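Local coordinates for protein deacetylase EF_0837 (Enterococcus faecalis, PDB 2ICS) that is a zinc-dependent amidohydrolase that deacetylates acetyl-(R)-mandelate in vitro, though very inefficiently, and was crystallised with adenine bound beside its binuclear zinc centre, at residues 256-259 with 260-263; 202-205 with 206-209. One frame throughout, in Å; residues are numbered along the deposited sequence.

How the contacts relate
Both contacts are local and lie one after the other along the chain, neither enclosing nor crossing the other. Contact 2 comes first, at residues 202-209: it closes the tight turn by which the chain leaves helix 196-202 and enters strand 208-210 of the TIM barrel, just before His211, a ligand of the second zinc. After short strands 221-222 and 227-228 and helix 230-237, the chain forms strand 241-243, the parallel neighbour of 208-210 in the sheet, and then helix 253-261. Contact 1, at residues 256-263, lies on the last turns of that helix and its C-terminal end. Their centres are about 21 Å apart and they do not touch.

Contact 1 of 2, residues 256-259 with 260-263; sequences AETA and LREG
Arg261 folds its side chain back over the preceding helical turn and crosses Thr258 at a slant. The chain is bent at chi3 (-69°), which turns the guanidinium back toward the Glu257 carbonyl. There Glu257 O lies at the edge of the group, near its plane, and accepts a weak bond from Arg261 NE at 3.4 Å. The same oxygen takes the helical bond from Arg261 N at 3.0 Å, so two donors of one residue share it. Arg261 NH2 comes within 3.3 Å of Thr258 OG1, a hydroxyl already hydrogen-bonded to His254 O one turn earlier.

Thr258 and Glu262 instead run side by side and point the same way, with Thr258 CG2 3.8 Å from Glu262 OE2. Glu262 N is bonded to Thr258 O at 3.1 Å and, weakly, to Ala259 O. Gly263 then leaves the helix with positive phi (89°), completing a Schellman motif at the C-terminal end.

Around this end of helix 253-261, Glu262 reaches Trp233 and the backbone of Ile228, Glu257 forms a salt bridge with Arg351 on strand 350-364, and Ala256, Glu257 and Leu260 rest on Val296 of helix 286-296.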
# COMPACT_ATOMS: atom_id res chain seq x y z
N ALA A 256 -14.35 3.13 9.60
CA ALA A 256 -14.41 3.31 8.15
C ALA A 256 -15.83 3.64 7.70
O ALA A 256 -16.03 4.47 6.81
CB ALA A 256 -13.92 2.03 7.44
N GLU A 257 -16.81 2.97 8.31
CA GLU A 257 -18.20 3.20 7.98
C GLU A 257 -18.63 4.58 8.42
O GLU A 257 -19.31 5.29 7.69
CB GLU A 257 -19.09 2.13 8.63
CG GLU A 257 -18.79 0.72 8.14
CD GLU A 257 -19.48 -0.35 8.96
OE1 GLU A 257 -19.63 -0.17 10.19
OE2 GLU A 257 -19.87 -1.39 8.38
N THR A 258 -18.23 4.97 9.63
CA THR A 258 -18.58 6.29 10.13
C THR A 258 -17.98 7.35 9.22
O THR A 258 -18.65 8.30 8.84
CB THR A 258 -18.06 6.51 11.56
OG1 THR A 258 -18.70 5.57 12.44
CG2 THR A 258 -18.36 7.92 12.04
N ALA A 259 -16.71 7.17 8.86
CA ALA A 259 -16.04 8.12 7.99
C ALA A 259 -16.79 8.26 6.66
O ALA A 259 -17.00 9.38 6.18
CB ALA A 259 -14.60 7.68 7.74
N LEU A 260 -17.19 7.14 6.07
CA LEU A 260 -17.91 7.18 4.79
C LEU A 260 -19.21 7.97 4.93
O LEU A 260 -19.51 8.82 4.09
CB LEU A 260 -18.21 5.76 4.29
CG LEU A 260 -18.96 5.67 2.95
CD1 LEU A 260 -18.17 6.38 1.85
CD2 LEU A 260 -19.17 4.21 2.57
N ARG A 261 -19.96 7.70 5.99
CA ARG A 261 -21.21 8.42 6.21
C ARG A 261 -20.99 9.93 6.29
O ARG A 261 -21.87 10.70 5.94
CB ARG A 261 -21.90 7.92 7.49
CG ARG A 261 -22.77 6.68 7.25
CD ARG A 261 -23.32 6.09 8.54
NE ARG A 261 -22.27 5.49 9.36
CZ ARG A 261 -22.50 4.77 10.46
NH1 ARG A 261 -23.74 4.56 10.87
NH2 ARG A 261 -21.48 4.26 11.14
N GLU A 262 -19.80 10.33 6.73
CA GLU A 262 -19.47 11.75 6.81
C GLU A 262 -18.84 12.23 5.51
O GLU A 262 -18.48 13.39 5.37
CB GLU A 262 -18.51 12.03 7.99
CG GLU A 262 -19.19 12.00 9.35
CD GLU A 262 -18.26 12.33 10.51
OE1 GLU A 262 -17.44 13.26 10.38
OE2 GLU A 262 -18.37 11.67 11.57
N GLY A 263 -18.71 11.31 4.55
CA GLY A 263 -18.15 11.67 3.26
C GLY A 263 -16.64 11.55 3.17
O GLY A 263 -16.03 12.11 2.26

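Contact 2 of 2, residues 202-205 with 206-209; sequences LMEK and GDVL
With CG beside its own backbone N (chi1 -70°) and a carboxylate twist of -32°, Asp207 turns its side chain back to Glu204, while Met203, its own CG likewise beside the backbone N (chi1 -63°), bends at chi3 to carry its methyl to Leu209. Asp207 OD2 accepts the Glu204 amide at 2.6 Å in an almost straight bond, the donor arriving on the anti side and somewhat out of the carboxylate plane. In return, Asp207 N donates to Glu204 O at 2.9 Å. Backbone and side chain of one aspartate thus hold both the N-H and the C=O of Glu204, pinning a type II beta turn that runs from Glu204 to Asp207 with Gly206 in its positive-phi position.

Beside this polar grip, selenomethionine Met203 meets Leu209 at about a right angle, and its CE reaches Leu209 CD1 at 3.6 Å. Met203 CB also lies 3.8 Å from Asp207 OD2.

Lys174 of helix 168-178 forms salt bridges with both Asp207 OD2 and Glu204 OE1, which would offset the two nearby acidic charges, and Gln177 of that helix binds Asp207 OD1. The turn leads from helix 196-202 into strand 208-210, which lies between parallel strands 186-189 and 241-243; Met203 packs on Val187, and Leu209 on Ile189 and Phe242.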
# COMPACT_ATOMS: atom_id res chain seq x y z
N LEU A 202 1.71 18.40 12.43
CA LEU A 202 3.02 18.50 11.79
C LEU A 202 3.07 17.95 10.37
O LEU A 202 4.00 18.24 9.61
CB LEU A 202 4.08 17.80 12.65
CG LEU A 202 4.60 18.57 13.87
CD1 LEU A 202 3.47 18.82 14.87
CD2 LEU A 202 5.72 17.76 14.52
N MSE A 203 2.08 17.16 9.99
CA MSE A 203 2.05 16.58 8.65
C MSE A 203 1.48 17.56 7.62
O MSE A 203 0.64 18.40 7.93
CB MSE A 203 1.23 15.29 8.65
CG MSE A 203 1.83 14.21 9.54
SE MSE A 203 0.84 12.55 9.52
CE MSE A 203 -0.47 12.99 10.83
N GLU A 204 1.96 17.44 6.38
CA GLU A 204 1.52 18.32 5.31
C GLU A 204 0.96 17.52 4.14
O GLU A 204 1.08 16.29 4.09
CB GLU A 204 2.70 19.16 4.82
CG GLU A 204 3.41 19.96 5.91
CD GLU A 204 4.68 20.63 5.41
OE1 GLU A 204 5.61 19.91 4.99
OE2 GLU A 204 4.74 21.87 5.43
N LYS A 205 0.34 18.22 3.19
CA LYS A 205 -0.20 17.58 2.01
C LYS A 205 0.90 16.72 1.41
O LYS A 205 2.04 17.16 1.29
CB LYS A 205 -0.63 18.63 0.98
CG LYS A 205 -1.14 18.03 -0.32
CD LYS A 205 -1.43 19.10 -1.36
CE LYS A 205 -1.90 18.49 -2.67
NZ LYS A 205 -2.15 19.51 -3.72
N GLY A 206 0.56 15.48 1.05
CA GLY A 206 1.56 14.60 0.48
C GLY A 206 2.09 13.59 1.48
O GLY A 206 2.54 12.51 1.09
N ASP A 207 2.05 13.94 2.76
CA ASP A 207 2.51 13.02 3.80
C ASP A 207 1.44 11.95 3.90
O ASP A 207 0.25 12.25 3.88
CB ASP A 207 2.68 13.74 5.14
CG ASP A 207 3.86 14.70 5.16
OD1 ASP A 207 4.87 14.43 4.46
OD2 ASP A 207 3.80 15.72 5.88
N VAL A 208 1.86 10.70 4.01
CA VAL A 208 0.93 9.59 4.08
C VAL A 208 0.65 9.13 5.50
O VAL A 208 1.56 8.74 6.23
CB VAL A 208 1.46 8.38 3.24
CG1 VAL A 208 0.42 7.26 3.23
CG2 VAL A 208 1.78 8.83 1.82
N LEU A 209 -0.61 9.19 5.89
CA LEU A 209 -1.05 8.77 7.21
C LEU A 209 -1.56 7.33 7.08
O LEU A 209 -2.65 7.12 6.55
CB LEU A 209 -2.18 9.67 7.70
CG LEU A 209 -2.80 9.33 9.05
CD1 LEU A 209 -1.84 9.78 10.14
CD2 LEU A 209 -4.16 10.01 9.22